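Local coordinates for glucokinase (Enterococcus faecalis, PDB 2QM1), which probably phosphorylates glucose with ATP as a glucokinase of the ROK family, and carries bound zinc and magnesium ions, at residues 45-50 and 102-107; 118-123 and 316-321; 197-202 and 240-245. All blocks are in the same frame, centred on the assembly; numbering follows the deposited sequence.

Contact 1 (45-50 and 102-107); sequences HIVPSI and EQIESA
Val47 makes the first touch from helix 46-60 onto helix 100-108, and it meets two residues at once. Its CG1, anti to the backbone N (chi1 163°), is carried out from the helix until it lies 3.7 Å from CG1 of Ile104; the same methyl is 3.6 Å from NE2 of Gln103. The glutamine crosses the valine at about a right angle, its chain extended beyond CG, which lays the amide nitrogen against CB and both methyls of Val47. Two residues on, Ser49 faces another way: its OG donates to Ile46 O at 2.6 Å, in the carbonyl plane and on a lone pair, while Ile50 N grips the same oxygen. Ile50 then adds a looser touch, with CG2 at 4.2 Å from CD1 of Ile104. The two short helical segments run nearly parallel, at a crossing angle of -28°, but their axes come no closer than 10.1 Å, a separation spanned by the side chains of Val47, Ile50, Gln103 and Ile104. Beneath, Ile50 and Ile104 both reach Met73 of strand 68-75, so the pair of helices covers one face of the five-stranded sheet of this actin-like ATPase fold. No hydrogen bond spans the two segments: the chemistry is that of an apolar seam, consistent with cohesion by burial of methyl groups, with the partly exposed Gln103 flanking it through its amide.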
# COMPACT_ATOMS: atom_id res chain seq x y z
N HIS B 45 28.10 10.12 -18.68
CA HIS B 45 28.97 10.99 -17.86
C HIS B 45 28.47 11.20 -16.40
O HIS B 45 29.18 11.75 -15.58
CB HIS B 45 29.19 12.36 -18.56
CG HIS B 45 29.86 12.25 -19.90
ND1 HIS B 45 31.13 11.74 -20.05
CD2 HIS B 45 29.42 12.53 -21.15
CE1 HIS B 45 31.45 11.73 -21.33
NE2 HIS B 45 30.42 12.20 -22.02
N ILE B 46 27.26 10.74 -16.09
CA ILE B 46 26.64 11.03 -14.79
C ILE B 46 27.40 10.31 -13.66
O ILE B 46 27.99 10.95 -12.78
CB ILE B 46 25.14 10.69 -14.82
CG1 ILE B 46 24.44 11.66 -15.78
CG2 ILE B 46 24.45 10.73 -13.39
CD1 ILE B 46 22.95 11.32 -16.01
N VAL B 47 27.45 8.99 -13.73
CA VAL B 47 28.14 8.22 -12.72
C VAL B 47 29.62 8.62 -12.62
O VAL B 47 30.09 8.82 -11.51
CB VAL B 47 27.91 6.70 -12.84
CG1 VAL B 47 28.97 5.91 -12.05
CG2 VAL B 47 26.47 6.37 -12.37
N PRO B 48 30.34 8.76 -13.76
CA PRO B 48 31.72 9.26 -13.58
C PRO B 48 31.81 10.66 -12.91
O PRO B 48 32.76 10.94 -12.18
CB PRO B 48 32.25 9.33 -15.01
CG PRO B 48 31.41 8.23 -15.75
CD PRO B 48 30.06 8.44 -15.17
N SER B 49 30.85 11.55 -13.20
CA SER B 49 30.87 12.86 -12.57
C SER B 49 30.66 12.77 -11.04
O SER B 49 31.21 13.58 -10.28
CB SER B 49 29.86 13.80 -13.22
OG SER B 49 28.57 13.45 -12.84
N ILE B 50 29.90 11.77 -10.60
CA ILE B 50 29.59 11.60 -9.19
C ILE B 50 30.84 11.06 -8.52
O ILE B 50 31.23 11.54 -7.46
CB ILE B 50 28.38 10.63 -9.02
CG1 ILE B 50 27.07 11.28 -9.59
CG2 ILE B 50 28.24 10.16 -7.59
CD1 ILE B 50 25.78 10.31 -9.51
N GLU B 102 27.60 -1.16 -8.94
CA GLU B 102 28.86 -1.75 -9.35
C GLU B 102 29.92 -0.68 -9.69
O GLU B 102 31.05 -0.77 -9.22
CB GLU B 102 28.62 -2.63 -10.56
CG GLU B 102 29.57 -3.78 -10.70
CD GLU B 102 29.02 -4.76 -11.72
OE1 GLU B 102 29.18 -4.47 -12.94
OE2 GLU B 102 28.40 -5.78 -11.31
N GLN B 103 29.54 0.32 -10.48
CA GLN B 103 30.50 1.32 -10.94
C GLN B 103 31.04 2.14 -9.78
O GLN B 103 32.25 2.31 -9.62
CB GLN B 103 29.88 2.18 -12.05
CG GLN B 103 29.32 1.30 -13.23
CD GLN B 103 28.51 2.04 -14.31
OE1 GLN B 103 28.49 1.62 -15.50
NE2 GLN B 103 27.82 3.09 -13.91
N ILE B 104 30.15 2.60 -8.91
CA ILE B 104 30.57 3.48 -7.84
C ILE B 104 31.33 2.75 -6.76
O ILE B 104 32.36 3.22 -6.26
CB ILE B 104 29.35 4.27 -7.27
CG1 ILE B 104 28.79 5.12 -8.40
CG2 ILE B 104 29.74 5.12 -6.01
CD1 ILE B 104 27.71 6.03 -8.00
N GLU B 105 30.82 1.59 -6.37
CA GLU B 105 31.47 0.86 -5.32
C GLU B 105 32.86 0.53 -5.80
O GLU B 105 33.86 0.69 -5.07
CB GLU B 105 30.69 -0.42 -4.98
CG GLU B 105 30.63 -0.67 -3.50
CD GLU B 105 29.71 -1.79 -3.13
OE1 GLU B 105 29.74 -2.85 -3.80
OE2 GLU B 105 28.98 -1.61 -2.14
N SER B 106 32.94 0.09 -7.05
CA SER B 106 34.25 -0.25 -7.64
C SER B 106 35.25 0.91 -7.63
O SER B 106 36.39 0.78 -7.16
CB SER B 106 34.07 -0.77 -9.05
OG SER B 106 35.32 -1.28 -9.50
N ALA B 107 34.80 2.06 -8.13
CA ALA B 107 35.63 3.25 -8.24
C ALA B 107 36.06 3.82 -6.89
O ALA B 107 37.13 4.39 -6.77
CB ALA B 107 34.89 4.32 -9.03

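Contact 2 (118-123 and 316-321); sequences ANVAAL and ASLALQ. With MG (magnesium ion), chain K.
OD1 of Asn119 binds the magnesium ion at 2.3 Å, and a water lies 2.4 Å from the same metal; Gly148 O is a further ligand. The other end of the amide is also tied down, since ND2 bonds to OD1 of Asp115, so both polar atoms of the side chain are engaged and its rotation should be restrained. Asn119 reaches the ion from helix 117-128, while Val120, the next residue, and Leu123, about a turn beyond it, meet segment 316-321. CG2 of Val120 lies 3.6 Å from CD1 of Leu318, the two side chains crossing at about a right angle. Leu123 meets the other branch of that leucine: its CD1 is 3.7 Å from CD2 of Leu318, again crosswise. Each methyl of Leu318 thus has its own partner, and the two partners are about one helical turn apart. Ser317 adds its OG, 3.7 Å from both CB and CD1 of Leu123. That hydroxyl lies between the backbone N and the carbonyl carbon (chi1 70°) and is hydrogen-bonded to Gly314 O, one turn back on its own helix, so it presents to Leu123 an oxygen already engaged at home. No hydrogen bond joins the two segments, and their hold on each other is apolar. In the fold, helix 117-128 packs through Ala121 and Ala122 on Phe139 of strand 137-142, and Leu318 also rests on Ala113 and Asp115 of strand 112-116; the contact therefore joins segment 316-321, on helix 310-318, to the helix that carries Asn119, beside strand 112-116, outermost in the first sheet within this chain.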
# COMPACT_ATOMS: atom_id res chain seq x y z
N ALA B 118 12.30 9.59 -4.63
CA ALA B 118 11.27 9.85 -3.59
C ALA B 118 11.32 8.84 -2.47
O ALA B 118 10.98 9.18 -1.35
CB ALA B 118 9.91 9.94 -4.19
N ASN B 119 11.79 7.61 -2.73
CA ASN B 119 11.90 6.61 -1.66
C ASN B 119 12.83 7.10 -0.55
O ASN B 119 12.53 7.06 0.64
CB ASN B 119 12.39 5.27 -2.20
CG ASN B 119 11.27 4.49 -2.87
OD1 ASN B 119 10.16 5.03 -3.06
ND2 ASN B 119 11.55 3.25 -3.26
N VAL B 120 13.96 7.60 -1.00
CA VAL B 120 15.05 8.07 -0.15
C VAL B 120 14.62 9.37 0.57
O VAL B 120 14.82 9.53 1.76
CB VAL B 120 16.28 8.14 -1.11
CG1 VAL B 120 16.94 9.41 -1.12
CG2 VAL B 120 17.16 6.93 -0.99
N ALA B 121 13.97 10.26 -0.14
CA ALA B 121 13.35 11.43 0.49
C ALA B 121 12.36 11.05 1.61
O ALA B 121 12.38 11.63 2.69
CB ALA B 121 12.69 12.33 -0.58
N ALA B 122 11.55 10.03 1.35
CA ALA B 122 10.69 9.43 2.33
C ALA B 122 11.46 8.98 3.56
O ALA B 122 11.02 9.22 4.68
CB ALA B 122 9.90 8.22 1.69
N LEU B 123 12.60 8.31 3.37
CA LEU B 123 13.41 7.86 4.48
C LEU B 123 13.93 9.06 5.27
O LEU B 123 14.11 8.99 6.48
CB LEU B 123 14.65 7.08 3.98
CG LEU B 123 14.49 5.71 3.34
CD1 LEU B 123 15.80 5.15 2.74
CD2 LEU B 123 13.90 4.74 4.33
N ALA B 316 21.71 9.24 2.59
CA ALA B 316 22.64 8.97 3.64
C ALA B 316 22.21 7.82 4.55
O ALA B 316 23.05 6.98 4.87
CB ALA B 316 22.91 10.22 4.46
N SER B 317 20.94 7.79 4.99
CA SER B 317 20.45 6.72 5.90
C SER B 317 20.62 5.29 5.35
O SER B 317 20.80 4.35 6.10
CB SER B 317 18.99 6.93 6.31
OG SER B 317 18.16 6.70 5.20
N LEU B 318 20.54 5.11 4.04
CA LEU B 318 20.80 3.81 3.45
C LEU B 318 22.22 3.36 3.79
O LEU B 318 22.50 2.19 3.80
CB LEU B 318 20.70 3.91 1.93
CG LEU B 318 19.41 4.19 1.17
CD1 LEU B 318 19.73 4.45 -0.33
CD2 LEU B 318 18.49 2.99 1.36
N ALA B 319 23.13 4.28 4.03
CA ALA B 319 24.51 3.90 4.31
C ALA B 319 24.65 3.21 5.67
O ALA B 319 25.62 2.48 5.91
CB ALA B 319 25.40 5.07 4.22
N LEU B 320 23.67 3.44 6.55
CA LEU B 320 23.74 2.87 7.90
C LEU B 320 23.69 1.34 7.97
O LEU B 320 24.09 0.74 9.00
CB LEU B 320 22.66 3.46 8.77
CG LEU B 320 22.86 4.95 9.13
CD1 LEU B 320 21.52 5.51 9.61
CD2 LEU B 320 23.91 5.12 10.22
N GLN B 321 23.23 0.71 6.90
CA GLN B 321 23.22 -0.75 6.85
C GLN B 321 24.61 -1.33 6.89
O GLN B 321 24.76 -2.51 7.21
CB GLN B 321 22.50 -1.24 5.58
CG GLN B 321 23.06 -0.63 4.34
CD GLN B 321 22.41 -1.14 3.09
OE1 GLN B 321 21.76 -0.39 2.37
NE2 GLN B 321 22.60 -2.41 2.82
MG MG K . 9.37 6.20 -4.83
O HOH W 1 8.83 4.52 -6.44

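Contact 3 (197-202 and 240-245); sequences VRVARH and LMVVDR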
# COMPACT_ATOMS: atom_id res chain seq x y z
N VAL B 197 -1.85 24.10 -13.05
CA VAL B 197 -2.08 24.99 -14.18
C VAL B 197 -3.06 24.32 -15.13
O VAL B 197 -4.04 24.93 -15.56
CB VAL B 197 -0.72 25.30 -14.89
CG1 VAL B 197 -0.90 25.87 -16.38
CG2 VAL B 197 0.14 26.21 -14.03
N ARG B 198 -2.82 23.06 -15.46
CA ARG B 198 -3.75 22.40 -16.36
C ARG B 198 -5.16 22.36 -15.76
O ARG B 198 -6.12 22.61 -16.44
CB ARG B 198 -3.25 21.00 -16.72
CG ARG B 198 -3.94 20.35 -17.89
CD ARG B 198 -3.00 19.26 -18.45
NE ARG B 198 -2.31 18.63 -17.35
CZ ARG B 198 -0.99 18.41 -17.25
NH1 ARG B 198 -0.14 18.71 -18.23
NH2 ARG B 198 -0.55 17.84 -16.15
N VAL B 199 -5.28 22.11 -14.46
CA VAL B 199 -6.60 22.07 -13.84
C VAL B 199 -7.20 23.48 -13.92
O VAL B 199 -8.41 23.65 -14.07
CB VAL B 199 -6.52 21.63 -12.35
CG1 VAL B 199 -7.75 22.08 -11.57
CG2 VAL B 199 -6.31 20.09 -12.22
N ALA B 200 -6.35 24.49 -13.77
CA ALA B 200 -6.85 25.86 -13.78
C ALA B 200 -7.26 26.27 -15.22
O ALA B 200 -8.31 26.89 -15.42
CB ALA B 200 -5.82 26.82 -13.15
N ARG B 201 -6.43 25.88 -16.20
CA ARG B 201 -6.68 26.08 -17.66
C ARG B 201 -8.02 25.54 -18.11
O ARG B 201 -8.57 26.00 -19.11
CB ARG B 201 -5.59 25.40 -18.51
CG ARG B 201 -4.62 26.36 -19.09
CD ARG B 201 -3.31 25.68 -19.44
NE ARG B 201 -2.27 26.67 -19.60
CZ ARG B 201 -1.05 26.42 -20.04
NH1 ARG B 201 -0.69 25.19 -20.39
NH2 ARG B 201 -0.19 27.41 -20.14
N HIS B 202 -8.53 24.56 -17.38
CA HIS B 202 -9.75 23.90 -17.78
C HIS B 202 -10.97 24.24 -16.97
O HIS B 202 -12.06 24.09 -17.45
CB HIS B 202 -9.50 22.41 -17.99
CG HIS B 202 -8.63 22.14 -19.18
ND1 HIS B 202 -9.13 22.13 -20.47
CD2 HIS B 202 -7.30 21.94 -19.29
CE1 HIS B 202 -8.14 21.90 -21.32
NE2 HIS B 202 -7.02 21.79 -20.62
N LEU B 240 -9.50 29.70 -5.50
CA LEU B 240 -10.13 28.87 -4.47
C LEU B 240 -10.85 27.68 -5.11
O LEU B 240 -10.96 26.62 -4.49
CB LEU B 240 -11.12 29.71 -3.63
CG LEU B 240 -10.50 30.67 -2.61
CD1 LEU B 240 -11.48 31.75 -2.14
CD2 LEU B 240 -9.90 29.85 -1.45
N MSE B 241 -11.38 27.90 -6.31
CA MSE B 241 -12.00 26.85 -7.11
C MSE B 241 -10.94 25.83 -7.56
O MSE B 241 -11.19 24.62 -7.48
CB MSE B 241 -12.73 27.46 -8.30
CG MSE B 241 -13.68 26.52 -9.06
SE MSE B 241 -14.42 27.32 -10.71
CE MSE B 241 -15.89 28.21 -9.82
N VAL B 242 -9.77 26.33 -7.99
CA VAL B 242 -8.64 25.47 -8.47
C VAL B 242 -8.01 24.65 -7.36
O VAL B 242 -7.92 23.43 -7.47
CB VAL B 242 -7.53 26.29 -9.21
CG1 VAL B 242 -6.43 25.36 -9.75
CG2 VAL B 242 -8.13 27.14 -10.33
N VAL B 243 -7.56 25.31 -6.28
CA VAL B 243 -7.14 24.65 -5.04
C VAL B 243 -8.13 23.56 -4.57
O VAL B 243 -7.73 22.46 -4.30
CB VAL B 243 -6.90 25.69 -3.90
CG1 VAL B 243 -6.88 25.05 -2.56
CG2 VAL B 243 -5.62 26.47 -4.12
N ASP B 244 -9.40 23.89 -4.48
CA ASP B 244 -10.50 22.96 -4.16
C ASP B 244 -10.52 21.70 -5.02
O ASP B 244 -10.62 20.58 -4.53
CB ASP B 244 -11.81 23.71 -4.36
CG ASP B 244 -12.74 23.57 -3.21
OD1 ASP B 244 -12.93 22.44 -2.72
OD2 ASP B 244 -13.29 24.63 -2.79
N ARG B 245 -10.41 21.90 -6.33
CA ARG B 245 -10.35 20.77 -7.23
C ARG B 245 -9.08 19.96 -6.97
O ARG B 245 -9.12 18.73 -6.95
CB ARG B 245 -10.40 21.26 -8.68
CG ARG B 245 -10.38 20.13 -9.70
CD ARG B 245 -11.56 19.12 -9.46
NE ARG B 245 -12.57 19.34 -10.48
CZ ARG B 245 -13.67 20.03 -10.32
NH1 ARG B 245 -14.49 20.20 -11.35
NH2 ARG B 245 -13.97 20.53 -9.13
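This is a buried helix-to-helix contact in the zinc-bearing half of the actin-like ATPase fold of the ROK family, where helix 193-203 packs across the long helix 237-261. The segment axes approach to 9.5 Å at a crossing angle of 125°, and the nearest backbones are those of Ala200 and Val242, whose CA atoms are 5.6 Å apart. The close approach is consistent with the small side chain of Ala200. Its CB is touched by both branches of Val242, with CG2 the nearer at 3.7 Å, so the valine straddles the methyl. CG1 of Val242, anti to the backbone N (chi1 -177°), also extends toward Val199 and meets CG1 of that residue at 4.0 Å, the two side chains running past one another in opposed senses. Val242 is therefore the shared partner of two consecutive residues of helix 193-203, and it additionally touches Val196 of the same helix. Beyond this contact the two helices are held separately: Val243 turns away to meet Phe229 and Ala232 of helix 225-233 and Phe278 of helix 277-289, whereas Arg198 bonds through NH2 to Thr189 O. The segments share no hydrogen bond, and buried aliphatic carbon makes up most of what they offer each other. The zinc ion is not part of the interface, lying about 14 Å from the side chain of Val199. Where the contact reaches its margin, Arg245 takes part through its aliphatic stem: the chain bends at chi2 (57°) and again at the next bond, and its CG rests 3.8 Å from CG1 of Val199.

In the fold
Followed from the N terminus, the chain first closes a loop at contact 1, where helix 100-108 comes back to helix 46-60 over the first five-stranded sheet. Contact 2 opens only afterwards, at helix 117-128, and remains open for nearly two hundred residues until helix 310-318 returns. Within that long excursion contact 3 opens and closes, bringing helix 237-261 onto helix 193-203, so contacts 2 and 3 nest while contact 1 precedes both in series. Contacts 1 and 3 lie on opposite sides of the chain's centre, with centres 43 Å apart; contact 2, nearer the middle, ties the C-terminal region back beside strand 112-116.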